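Local coordinates for protein probable AP endonuclease (African swine fever virus, PDB 6KI3) that probably cleaves DNA on the 5' side of abasic sites as a zinc-dependent repair endonuclease and probably proofreads mismatched 3' ends as an exonuclease, at residues K45-V49 with A273-R277; K115-L121 with G141-E147; N194-Y198 with M245-Y250; A239-E243 with E292-L296. Residue numbers count along the deposited sequence, not the author numbering.

Contact 1 (K45-V49 with A273-R277). With ZN (zinc ion), chain J; nucleotides of chain C.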
loop_
_atom_site.group_PDB
_atom_site.type_symbol
_atom_site.label_atom_id
_atom_site.label_comp_id
_atom_site.label_asym_id
_atom_site.label_seq_id
_atom_site.Cartn_x
_atom_site.Cartn_y
_atom_site.Cartn_z
ATOM N N LYS A 45 13.190 -2.307 -4.307
ATOM C CA LYS A 45 12.763 -3.697 -4.341
ATOM C C LYS A 45 11.266 -3.852 -4.568
ATOM O O LYS A 45 10.813 -4.963 -4.863
ATOM C CB LYS A 45 13.159 -4.405 -3.039
ATOM N N SER A 46 10.494 -2.775 -4.441
ATOM C CA SER A 46 9.052 -2.829 -4.630
ATOM C C SER A 46 8.590 -1.586 -5.379
ATOM O O SER A 46 9.356 -0.645 -5.607
ATOM C CB SER A 46 8.311 -2.955 -3.290
ATOM O OG SER A 46 8.483 -1.797 -2.493
ATOM N N ALA A 47 7.317 -1.599 -5.767
ATOM C CA ALA A 47 6.679 -0.485 -6.456
ATOM C C ALA A 47 5.174 -0.706 -6.422
ATOM O O ALA A 47 4.700 -1.820 -6.184
ATOM C CB ALA A 47 7.172 -0.348 -7.900
ATOM N N GLN A 48 4.430 0.361 -6.603
ATOM C CA GLN A 48 2.984 0.344 -6.681
ATOM C C GLN A 48 2.462 1.116 -7.912
ATOM O O GLN A 48 2.910 2.178 -8.196
ATOM C CB GLN A 48 2.356 0.852 -5.400
ATOM C CG GLN A 48 0.849 0.831 -5.404
ATOM C CD GLN A 48 0.245 1.255 -4.081
ATOM O OE1 GLN A 48 0.141 0.481 -3.176
ATOM N NE2 GLN A 48 -0.143 2.477 -3.992
ATOM N N VAL A 49 1.510 0.559 -8.625
ATOM C CA VAL A 49 0.971 1.183 -9.826
ATOM C C VAL A 49 -0.538 0.987 -9.869
ATOM O O VAL A 49 -1.097 0.110 -9.208
ATOM C CB VAL A 49 1.605 0.616 -11.118
ATOM C CG1 VAL A 49 3.065 1.025 -11.230
ATOM C CG2 VAL A 49 1.465 -0.900 -11.156
ATOM N N ALA A 273 7.076 -2.376 1.577
ATOM C CA ALA A 273 6.812 -1.038 2.093
ATOM C C ALA A 273 6.780 -0.066 0.924
ATOM O O ALA A 273 7.758 0.039 0.176
ATOM C CB ALA A 273 7.869 -0.620 3.118
ATOM N N ILE A 274 5.663 0.641 0.772
ATOM C CA ILE A 274 5.441 1.546 -0.350
ATOM C C ILE A 274 5.237 2.954 0.191
ATOM O O ILE A 274 4.384 3.175 1.057
ATOM C CB ILE A 274 4.227 1.112 -1.193
ATOM C CG1 ILE A 274 4.380 -0.339 -1.655
ATOM C CG2 ILE A 274 4.050 2.041 -2.383
ATOM C CD1 ILE A 274 5.481 -0.549 -2.667
ATOM N N LEU A 275 6.019 3.901 -0.323
ATOM C CA LEU A 275 5.815 5.316 -0.038
ATOM C C LEU A 275 4.898 5.905 -1.101
ATOM O O LEU A 275 5.125 5.714 -2.300
ATOM C CB LEU A 275 7.145 6.074 -0.010
ATOM C CG LEU A 275 8.109 5.872 1.164
ATOM C CD1 LEU A 275 8.807 4.517 1.111
ATOM C CD2 LEU A 275 9.131 6.999 1.207
ATOM N N GLU A 276 3.864 6.616 -0.666
ATOM C CA GLU A 276 2.861 7.174 -1.571
ATOM C C GLU A 276 2.961 8.696 -1.532
ATOM O O GLU A 276 2.285 9.360 -0.744
ATOM C CB GLU A 276 1.466 6.688 -1.189
ATOM C CG GLU A 276 1.372 5.181 -1.013
ATOM C CD GLU A 276 -0.023 4.725 -0.639
ATOM O OE1 GLU A 276 -0.766 4.270 -1.537
ATOM O OE2 GLU A 276 -0.381 4.828 0.553
ATOM N N ARG A 277 3.742 9.244 -2.429
ATOM C CA ARG A 277 3.906 10.663 -2.504
ATOM C C ARG A 277 3.385 11.234 -3.770
ATOM O O ARG A 277 3.670 10.754 -4.798
ATOM C CB ARG A 277 5.355 11.057 -2.441
ATOM C CG ARG A 277 6.051 10.817 -1.153
ATOM C CD ARG A 277 5.486 11.508 0.045
ATOM N NE ARG A 277 5.969 10.704 1.115
ATOM C CZ ARG A 277 5.334 9.672 1.605
ATOM N NH1 ARG A 277 4.138 9.373 1.217
ATOM N NH2 ARG A 277 5.888 8.974 2.526
HETATM ZN ZN ZN J . -2.462 3.972 0.952
ATOM O "O5'" 3DR C 1 -3.358 6.797 -1.391
ATOM P P 3DR C 1 -4.412 6.296 -0.283
ATOM O OP1 3DR C 1 -5.200 5.223 -0.994
ATOM O OP2 3DR C 1 -3.531 5.795 0.832
ATOM O OP3 3DR C 1 -5.219 7.528 0.049
ATOM C "C2'" 3DR C 1 -1.572 6.725 -5.424
ATOM C "C5'" 3DR C 1 -3.740 6.969 -2.753
ATOM C "C4'" 3DR C 1 -2.613 7.695 -3.475
ATOM O "O4'" 3DR C 1 -1.365 7.116 -3.093
ATOM C "C1'" 3DR C 1 -0.614 6.718 -4.241
ATOM C "C3'" 3DR C 1 -2.736 7.589 -4.985
ATOM O "O3'" 3DR C 1 -2.582 8.888 -5.557
#
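Strands 46-49 and 273-275 run in the same general sense but diverge by 55°, their axes coming no closer than 6.9 Å; the nearest CA atoms, those of Ala47 and Ile274, are 6.6 Å apart. No backbone hydrogen bond joins them, because strand 6-10 lies between the two in the sheet of the TIM barrel, and they meet through side chains inside the barrel. Ile274 has the most surface covered: its CD1 lies 3.3 Å from Ser46 OG and 3.8 Å from Ala47 N, while its CG2 packs 3.7 Å from Gln48 CB. Beyond Ile274, the extended Gln48 donates from NE2 to Glu276 OE1 (3.1 Å), and its OE1 is hydrogen-bonded to His223. Glu276 OE2 lies 2.3 Å from a zinc ion, shared with Glu147, Asp184, His223 and the phosphate of the DNA abasic-site analogue, and also accepts a hydrogen bond from Asn225. One carboxylate oxygen thus binds metal while the other accepts the Gln48 amide; bonded to two zinc ligands, Gln48 probably holds both in place.

Contact 2 (K115-L121 with G141-E147). With ZN (zinc ion), chain K; ZN (zinc ion), chain J; nucleotides of chain C.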
loop_
_atom_site.group_PDB
_atom_site.type_symbol
_atom_site.label_atom_id
_atom_site.label_comp_id
_atom_site.label_asym_id
_atom_site.label_seq_id
_atom_site.Cartn_x
_atom_site.Cartn_y
_atom_site.Cartn_z
ATOM N N LYS A 115 2.014 -8.942 -7.615
ATOM C CA LYS A 115 1.818 -9.810 -6.461
ATOM C C LYS A 115 0.464 -9.632 -5.784
ATOM O O LYS A 115 -0.007 -10.568 -5.129
ATOM C CB LYS A 115 2.929 -9.573 -5.437
ATOM C CG LYS A 115 4.333 -9.634 -6.017
ATOM C CD LYS A 115 4.733 -11.058 -6.376
ATOM C CE LYS A 115 6.177 -11.114 -6.853
ATOM N NZ LYS A 115 6.640 -12.507 -7.104
ATOM N N GLY A 116 -0.171 -8.471 -5.909
ATOM C CA GLY A 116 -1.418 -8.285 -5.191
ATOM C C GLY A 116 -2.199 -7.092 -5.693
ATOM O O GLY A 116 -1.759 -6.351 -6.575
ATOM N N LEU A 117 -3.383 -6.921 -5.104
ATOM C CA LEU A 117 -4.281 -5.818 -5.418
ATOM C C LEU A 117 -4.797 -5.214 -4.121
ATOM O O LEU A 117 -5.353 -5.927 -3.280
ATOM C CB LEU A 117 -5.456 -6.282 -6.288
ATOM C CG LEU A 117 -6.378 -5.185 -6.823
ATOM C CD1 LEU A 117 -5.680 -4.371 -7.903
ATOM C CD2 LEU A 117 -7.677 -5.778 -7.349
ATOM N N VAL A 118 -4.617 -3.906 -3.964
ATOM C CA VAL A 118 -5.030 -3.203 -2.756
ATOM C C VAL A 118 -6.460 -2.709 -2.927
ATOM O O VAL A 118 -6.774 -2.007 -3.897
ATOM C CB VAL A 118 -4.082 -2.034 -2.445
ATOM C CG1 VAL A 118 -4.528 -1.313 -1.181
ATOM C CG2 VAL A 118 -2.651 -2.531 -2.307
ATOM N N LEU A 119 -7.326 -3.075 -1.988
ATOM C CA LEU A 119 -8.687 -2.566 -1.925
ATOM C C LEU A 119 -8.888 -1.834 -0.606
ATOM O O LEU A 119 -8.312 -2.202 0.422
ATOM C CB LEU A 119 -9.722 -3.692 -2.062
ATOM C CG LEU A 119 -9.705 -4.490 -3.369
ATOM C CD1 LEU A 119 -10.911 -5.415 -3.457
ATOM C CD2 LEU A 119 -9.648 -3.558 -4.568
ATOM N N HIS A 120 -9.710 -0.789 -0.644
ATOM C CA HIS A 120 -9.953 0.042 0.527
ATOM C C HIS A 120 -11.092 -0.532 1.357
ATOM O O HIS A 120 -12.184 -0.785 0.838
ATOM C CB HIS A 120 -10.277 1.476 0.114
ATOM C CG HIS A 120 -9.080 2.259 -0.321
ATOM N ND1 HIS A 120 -9.152 3.580 -0.707
ATOM C CD2 HIS A 120 -7.777 1.906 -0.430
ATOM C CE1 HIS A 120 -7.946 4.006 -1.035
ATOM N NE2 HIS A 120 -7.094 3.010 -0.875
ATOM N N LEU A 121 -10.830 -0.736 2.645
ATOM C CA LEU A 121 -11.879 -1.155 3.560
ATOM C C LEU A 121 -12.911 -0.047 3.716
ATOM O O LEU A 121 -12.577 1.140 3.728
ATOM C CB LEU A 121 -11.289 -1.514 4.923
ATOM C CG LEU A 121 -10.499 -2.817 5.018
ATOM C CD1 LEU A 121 -9.820 -2.923 6.372
ATOM C CD2 LEU A 121 -11.417 -4.005 4.782
ATOM N N GLY A 141 -1.792 -16.778 -6.882
ATOM C CA GLY A 141 -0.602 -15.955 -6.857
ATOM C C GLY A 141 -0.825 -14.482 -6.595
ATOM O O GLY A 141 0.156 -13.733 -6.511
ATOM N N VAL A 142 -2.073 -14.039 -6.459
ATOM C CA VAL A 142 -2.398 -12.635 -6.242
ATOM C C VAL A 142 -3.173 -12.515 -4.939
ATOM O O VAL A 142 -4.195 -13.186 -4.754
ATOM C CB VAL A 142 -3.205 -12.049 -7.415
ATOM C CG1 VAL A 142 -3.530 -10.586 -7.157
ATOM C CG2 VAL A 142 -2.436 -12.206 -8.718
ATOM N N VAL A 143 -2.692 -11.656 -4.043
ATOM C CA VAL A 143 -3.285 -11.464 -2.724
ATOM C C VAL A 143 -4.065 -10.158 -2.717
ATOM O O VAL A 143 -3.549 -9.114 -3.132
ATOM C CB VAL A 143 -2.205 -11.460 -1.628
ATOM C CG1 VAL A 143 -2.803 -11.044 -0.291
ATOM C CG2 VAL A 143 -1.550 -12.826 -1.523
ATOM N N ILE A 144 -5.307 -10.212 -2.245
ATOM C CA ILE A 144 -6.092 -9.000 -2.028
ATOM C C ILE A 144 -5.655 -8.400 -0.695
ATOM O O ILE A 144 -5.871 -8.994 0.363
ATOM C CB ILE A 144 -7.597 -9.289 -2.042
ATOM C CG1 ILE A 144 -8.023 -9.865 -3.393
ATOM C CG2 ILE A 144 -8.382 -8.023 -1.732
ATOM C CD1 ILE A 144 -9.517 -10.089 -3.514
ATOM N N TYR A 145 -5.029 -7.226 -0.746
ATOM C CA TYR A 145 -4.564 -6.529 0.449
ATOM C C TYR A 145 -5.625 -5.520 0.871
ATOM O O TYR A 145 -5.877 -4.541 0.161
ATOM C CB TYR A 145 -3.225 -5.840 0.196
ATOM C CG TYR A 145 -2.048 -6.784 0.118
ATOM C CD1 TYR A 145 -1.424 -7.244 1.271
ATOM C CD2 TYR A 145 -1.553 -7.209 -1.108
ATOM C CE1 TYR A 145 -0.346 -8.104 1.207
ATOM C CE2 TYR A 145 -0.473 -8.070 -1.183
ATOM C CZ TYR A 145 0.126 -8.514 -0.022
ATOM O OH TYR A 145 1.200 -9.371 -0.089
ATOM N N LEU A 146 -6.243 -5.756 2.025
ATOM C CA LEU A 146 -7.237 -4.834 2.560
ATOM C C LEU A 146 -6.527 -3.711 3.307
ATOM O O LEU A 146 -5.798 -3.963 4.273
ATOM C CB LEU A 146 -8.210 -5.570 3.478
ATOM C CG LEU A 146 -8.973 -6.730 2.835
ATOM C CD1 LEU A 146 -9.972 -7.327 3.813
ATOM C CD2 LEU A 146 -9.668 -6.275 1.560
ATOM N N GLU A 147 -6.738 -2.475 2.860
ATOM C CA GLU A 147 -6.020 -1.331 3.402
ATOM C C GLU A 147 -6.785 -0.708 4.562
ATOM O O GLU A 147 -8.015 -0.611 4.533
ATOM C CB GLU A 147 -5.779 -0.282 2.315
ATOM C CG GLU A 147 -4.970 0.919 2.786
ATOM C CD GLU A 147 -4.639 1.885 1.667
ATOM O OE1 GLU A 147 -4.059 2.951 1.956
ATOM O OE2 GLU A 147 -4.956 1.581 0.498
HETATM ZN ZN ZN K . -4.967 3.219 -0.884
HETATM ZN ZN ZN J . -2.462 3.972 0.952
ATOM O "O5'" 3DR C 1 -3.358 6.797 -1.391
ATOM P P 3DR C 1 -4.412 6.296 -0.283
ATOM O OP1 3DR C 1 -5.200 5.223 -0.994
ATOM O OP2 3DR C 1 -3.531 5.795 0.832
ATOM O OP3 3DR C 1 -5.219 7.528 0.049
ATOM C "C2'" 3DR C 1 -1.572 6.725 -5.424
ATOM C "C5'" 3DR C 1 -3.740 6.969 -2.753
ATOM C "C4'" 3DR C 1 -2.613 7.695 -3.475
ATOM O "O4'" 3DR C 1 -1.365 7.116 -3.093
ATOM C "C1'" 3DR C 1 -0.614 6.718 -4.241
ATOM C "C3'" 3DR C 1 -2.736 7.589 -4.985
ATOM O "O3'" 3DR C 1 -2.582 8.888 -5.557
#
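His120 (chi1 m) and Glu147 (chi1 and chi2 t, chi3 175°) project from neighbouring strand ends onto the same face of the sheet and converge on a zinc ion, with His120 NE2 and Glu147 OE2 each 2.1 Å from it. His83 and phosphate OP1 of the DNA abasic-site analogue complete its ligands. The extended Glu147 bridges two metals, since its OE1 binds a second zinc ion at 2.1 Å. Val118 brings CG1 within 3.4 Å of Glu147 OE2. Strands 116-120 and 143-147 are adjacent parallel strands of a TIM barrel, joined as a beta-alpha-beta unit through helix 126-134, and hydrogen bonds such as Tyr145 N to Leu117 O (2.9 Å) and Glu147 N to Leu119 O (2.9 Å) set their register. Tyr145, with chi1 m, lays its ring edge against Gly116, where a CB would clash with Tyr145 CE2. Leu117, Leu119, Ile144 and Leu146 point to the opposite face; Leu119 CD1 meets Ile144 CG2 at 4.0 Å, and Leu117 and Leu119 also touch helix 96-112.

Contact 3 (N194-Y198 with M245-Y250)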
loop_
_atom_site.group_PDB
_atom_site.type_symbol
_atom_site.label_atom_id
_atom_site.label_comp_id
_atom_site.label_asym_id
_atom_site.label_seq_id
_atom_site.Cartn_x
_atom_site.Cartn_y
_atom_site.Cartn_z
ATOM N N ASN A 194 -2.251 7.075 17.741
ATOM C CA ASN A 194 -0.996 7.792 17.941
ATOM C C ASN A 194 0.166 6.826 17.741
ATOM O O ASN A 194 0.364 5.906 18.539
ATOM C CB ASN A 194 -0.963 8.413 19.335
ATOM C CG ASN A 194 0.209 9.363 19.535
ATOM O OD1 ASN A 194 1.247 9.247 18.882
ATOM N ND2 ASN A 194 0.045 10.313 20.449
ATOM N N ILE A 195 0.938 7.034 16.674
ATOM C CA ILE A 195 2.096 6.197 16.378
ATOM C C ILE A 195 3.334 7.077 16.265
ATOM O O ILE A 195 4.278 6.749 15.538
ATOM C CB ILE A 195 1.880 5.380 15.091
ATOM C CG1 ILE A 195 1.488 6.306 13.937
ATOM C CG2 ILE A 195 0.824 4.308 15.309
ATOM C CD1 ILE A 195 1.360 5.607 12.601
ATOM N N SER A 196 3.340 8.196 16.993
ATOM C CA SER A 196 4.413 9.173 16.843
ATOM C C SER A 196 5.715 8.676 17.462
ATOM O O SER A 196 6.780 8.759 16.839
ATOM C CB SER A 196 3.996 10.507 17.463
ATOM O OG SER A 196 2.937 11.097 16.730
ATOM N N SER A 197 5.655 8.161 18.684
ATOM C CA SER A 197 6.861 7.735 19.377
ATOM C C SER A 197 7.148 6.260 19.118
ATOM O O SER A 197 6.297 5.506 18.638
ATOM C CB SER A 197 6.741 7.980 20.880
ATOM O OG SER A 197 5.987 6.959 21.507
ATOM N N TYR A 198 8.378 5.856 19.454
ATOM C CA TYR A 198 8.779 4.462 19.297
ATOM C C TYR A 198 7.878 3.534 20.102
ATOM O O TYR A 198 7.462 2.478 19.609
ATOM C CB TYR A 198 10.241 4.292 19.718
ATOM C CG TYR A 198 10.807 2.907 19.488
ATOM C CD1 TYR A 198 10.623 1.892 20.420
ATOM C CD2 TYR A 198 11.538 2.616 18.342
ATOM C CE1 TYR A 198 11.140 0.627 20.213
ATOM C CE2 TYR A 198 12.061 1.354 18.127
ATOM C CZ TYR A 198 11.858 0.364 19.067
ATOM O OH TYR A 198 12.376 -0.895 18.860
ATOM N N MET A 245 2.647 15.651 10.536
ATOM C CA MET A 245 2.267 15.756 11.939
ATOM C C MET A 245 2.693 14.547 12.763
ATOM O O MET A 245 2.756 14.647 13.993
ATOM C CB MET A 245 0.755 15.953 12.053
ATOM C CG MET A 245 0.224 17.133 11.253
ATOM S SD MET A 245 0.378 18.704 12.122
ATOM C CE MET A 245 -0.878 18.512 13.386
ATOM N N ILE A 246 2.994 13.414 12.126
ATOM C CA ILE A 246 3.273 12.202 12.889
ATOM C C ILE A 246 4.713 12.183 13.386
ATOM O O ILE A 246 4.978 11.794 14.530
ATOM C CB ILE A 246 2.958 10.950 12.050
ATOM C CG1 ILE A 246 1.586 11.064 11.388
ATOM C CG2 ILE A 246 3.004 9.704 12.920
ATOM C CD1 ILE A 246 1.234 9.859 10.539
ATOM N N TRP A 247 5.671 12.595 12.548
ATOM C CA TRP A 247 7.074 12.374 12.876
ATOM C C TRP A 247 7.986 13.573 12.628
ATOM O O TRP A 247 9.211 13.406 12.670
ATOM C CB TRP A 247 7.616 11.169 12.093
ATOM C CG TRP A 247 6.976 9.865 12.458
ATOM C CD1 TRP A 247 6.967 9.273 13.686
ATOM C CD2 TRP A 247 6.266 8.982 11.581
ATOM N NE1 TRP A 247 6.287 8.081 13.632
ATOM C CE2 TRP A 247 5.848 7.877 12.350
ATOM C CE3 TRP A 247 5.940 9.018 10.221
ATOM C CZ2 TRP A 247 5.121 6.820 11.806
ATOM C CZ3 TRP A 247 5.218 7.967 9.683
ATOM C CH2 TRP A 247 4.817 6.883 10.474
ATOM N N LYS A 248 7.448 14.769 12.371
ATOM C CA LYS A 248 8.323 15.919 12.153
ATOM C C LYS A 248 9.143 16.243 13.393
ATOM O O LYS A 248 10.290 16.693 13.279
ATOM C CB LYS A 248 7.508 17.142 11.730
ATOM N N SER A 249 8.583 16.008 14.581
ATOM C CA SER A 249 9.287 16.291 15.824
ATOM C C SER A 249 10.421 15.310 16.098
ATOM O O SER A 249 11.173 15.514 17.056
ATOM C CB SER A 249 8.303 16.281 16.995
ATOM O OG SER A 249 7.162 17.062 16.697
ATOM N N TYR A 250 10.566 14.262 15.288
ATOM C CA TYR A 250 11.610 13.263 15.477
ATOM C C TYR A 250 12.678 13.315 14.395
ATOM O O TYR A 250 13.481 12.383 14.286
ATOM C CB TYR A 250 10.997 11.863 15.532
ATOM C CG TYR A 250 10.135 11.610 16.746
ATOM C CD1 TYR A 250 8.781 11.921 16.738
ATOM C CD2 TYR A 250 10.672 11.049 17.897
ATOM C CE1 TYR A 250 7.988 11.684 17.844
ATOM C CE2 TYR A 250 9.887 10.808 19.008
ATOM C CZ TYR A 250 8.548 11.128 18.976
ATOM O OH TYR A 250 7.762 10.893 20.080
#
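Asn194 opens the segment with an Asx turn, its OD1 accepting a hydrogen bond from Ser196 N at 3.0 Å. Ile195 then offers both side chain and carbonyl: CG1 packs 3.9 Å from Ile246 CG2, CD1 lies 4.0 Å from Trp247 CZ2, and the carbonyl O receives a weak hydrogen bond from Trp247 NE1 (3.1 Å). Ser196 comes nearest to the other backbone, its CA 5.1 Å from that of Ile246, and its OG donates to Ile246 O at 3.1 Å. The carbonyl O of Ser196 lies at the edge of the Trp247 ring and over one face of the Tyr250 ring, 3.3 Å from Tyr250 CE1. At Ser197, CB rests 3.2 Å from Tyr250 OH while OG turns to Asp200 N, capping the N terminus of helix 198-209. This is packing between two loops of the TIM barrel, one linking helices 185-190 and 198-209, the other preceding helix 258-269. Ile195 and Ile246 also touch helix 185-190, and Ile195 and Trp247 touch helix 258-269.

Contact 4 (A239-E243 with E292-L296)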
loop_
_atom_site.group_PDB
_atom_site.type_symbol
_atom_site.label_atom_id
_atom_site.label_comp_id
_atom_site.label_asym_id
_atom_site.label_seq_id
_atom_site.Cartn_x
_atom_site.Cartn_y
_atom_site.Cartn_z
ATOM N N ALA A 239 2.103 13.043 3.494
ATOM C CA ALA A 239 3.275 13.897 3.610
ATOM C C ALA A 239 4.518 13.024 3.697
ATOM O O ALA A 239 4.447 11.841 4.040
ATOM C CB ALA A 239 3.178 14.825 4.827
ATOM N N SER A 240 5.661 13.624 3.378
ATOM C CA SER A 240 6.924 12.902 3.435
ATOM C C SER A 240 7.289 12.569 4.877
ATOM O O SER A 240 6.911 13.274 5.817
ATOM C CB SER A 240 8.039 13.723 2.788
ATOM O OG SER A 240 7.882 13.777 1.381
ATOM N N LEU A 241 8.034 11.476 5.042
ATOM C CA LEU A 241 8.417 11.015 6.370
ATOM C C LEU A 241 9.201 12.095 7.106
ATOM O O LEU A 241 10.094 12.729 6.537
ATOM C CB LEU A 241 9.249 9.736 6.264
ATOM C CG LEU A 241 8.641 8.587 5.453
ATOM C CD1 LEU A 241 9.575 7.385 5.440
ATOM C CD2 LEU A 241 7.267 8.204 5.985
ATOM N N PHE A 242 8.848 12.305 8.376
ATOM C CA PHE A 242 9.446 13.319 9.244
ATOM C C PHE A 242 9.172 14.739 8.760
ATOM O O PHE A 242 9.857 15.681 9.171
ATOM C CB PHE A 242 10.956 13.106 9.409
ATOM C CG PHE A 242 11.328 11.725 9.859
ATOM C CD1 PHE A 242 11.306 11.393 11.203
ATOM C CD2 PHE A 242 11.708 10.762 8.940
ATOM C CE1 PHE A 242 11.651 10.123 11.623
ATOM C CE2 PHE A 242 12.054 9.491 9.351
ATOM C CZ PHE A 242 12.027 9.170 10.695
ATOM N N GLU A 243 8.182 14.917 7.886
ATOM C CA GLU A 243 7.776 16.240 7.429
ATOM C C GLU A 243 6.294 16.497 7.663
ATOM O O GLU A 243 5.768 17.516 7.198
ATOM C CB GLU A 243 8.121 16.425 5.946
ATOM C CG GLU A 243 9.586 16.160 5.614
ATOM C CD GLU A 243 9.984 16.670 4.240
ATOM O OE1 GLU A 243 11.182 16.957 4.037
ATOM O OE2 GLU A 243 9.099 16.788 3.364
ATOM N N GLU A 292 13.662 11.012 1.675
ATOM C CA GLU A 292 13.016 9.955 2.445
ATOM C C GLU A 292 13.787 8.643 2.359
ATOM O O GLU A 292 13.859 7.897 3.342
ATOM C CB GLU A 292 11.577 9.762 1.968
ATOM C CG GLU A 292 10.665 10.942 2.254
ATOM C CD GLU A 292 9.241 10.700 1.798
ATOM O OE1 GLU A 292 8.856 11.234 0.737
ATOM O OE2 GLU A 292 8.503 9.977 2.500
ATOM N N PHE A 293 14.370 8.340 1.197
ATOM C CA PHE A 293 15.044 7.056 1.036
ATOM C C PHE A 293 16.464 7.071 1.590
ATOM O O PHE A 293 16.973 6.021 1.996
ATOM C CB PHE A 293 15.041 6.637 -0.436
ATOM C CG PHE A 293 13.709 6.128 -0.913
ATOM C CD1 PHE A 293 13.213 4.918 -0.455
ATOM C CD2 PHE A 293 12.952 6.855 -1.815
ATOM C CE1 PHE A 293 11.988 4.445 -0.886
ATOM C CE2 PHE A 293 11.727 6.388 -2.251
ATOM C CZ PHE A 293 11.244 5.181 -1.786
ATOM N N THR A 294 17.119 8.234 1.617
ATOM C CA THR A 294 18.397 8.329 2.317
ATOM C C THR A 294 18.203 8.197 3.822
ATOM O O THR A 294 19.010 7.556 4.504
ATOM C CB THR A 294 19.098 9.645 1.979
ATOM O OG1 THR A 294 18.176 10.734 2.118
ATOM C CG2 THR A 294 19.642 9.616 0.556
ATOM N N THR A 295 17.135 8.796 4.355
ATOM C CA THR A 295 16.801 8.599 5.762
ATOM C C THR A 295 16.435 7.145 6.034
ATOM O O THR A 295 16.817 6.581 7.065
ATOM C CB THR A 295 15.654 9.527 6.167
ATOM O OG1 THR A 295 16.042 10.889 5.949
ATOM C CG2 THR A 295 15.301 9.336 7.637
ATOM N N LEU A 296 15.692 6.521 5.115
ATOM C CA LEU A 296 15.411 5.095 5.239
ATOM C C LEU A 296 16.697 4.280 5.197
ATOM O O LEU A 296 16.865 3.333 5.975
ATOM C CB LEU A 296 14.455 4.647 4.134
ATOM C CG LEU A 296 12.959 4.778 4.425
ATOM C CD1 LEU A 296 12.148 4.523 3.166
ATOM C CD2 LEU A 296 12.549 3.817 5.530
#
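A type II beta turn from Ser240 to Glu243 meets helix 282-300, the last helix of this TIM-barrel chain, and most of the interface is made by Glu292 and Leu241. Glu292 points toward the turn and uses both carboxylate oxygens: OE1 accepts a hydrogen bond from Ser240 OG at 2.8 Å, and OE2 one from Leu241 N at 3.0 Å with a nearly straight geometry of 167°. A buried carboxylate needs such partners, and its charge is balanced by a salt bridge from OE2 to Arg277, the residue that follows the zinc ligand Glu276. Leu241 packs against the same carboxylate. It points toward the helix, with CG only 3.3 Å from Glu292 OE2 and CD1 at 4.4 Å from Leu296 CG, one helical turn further on; its side chain also touches Leu259 of helix 258-269. Phe242 has a positive phi of 65°, as the third position of a type II turn requires, and its ring reaches the helix on the side of Thr295. The turn itself closes with Glu243 N bonded to Ser240 O at 2.9 Å, and at the outer margin Phe242 CE2 lies 3.7 Å from Thr295 CG2.

From the N terminus, 45-49 opens the longest of the four loops, which contact 1 closes only at 273-277, on the last barrel strand and the residues just after it. Contact 2 is nested inside it, joining 115-121 to 141-147 across a short crossover, and the two meet at a shared zinc ion and where Gln48 packs on Val118. Contact 3, from 194-198 to 245-250, follows contact 2 in series and is nested in contact 1 as well. Contact 4 starts at 239-243, inside the loop of contact 3, and ends at 292-296, so it crosses contacts 3 and 1. Phe242 touches Trp247 of contact 3, while contacts 1 and 4 meet where the loop after strand 272-275 touches the final helix and the 239-243 turn.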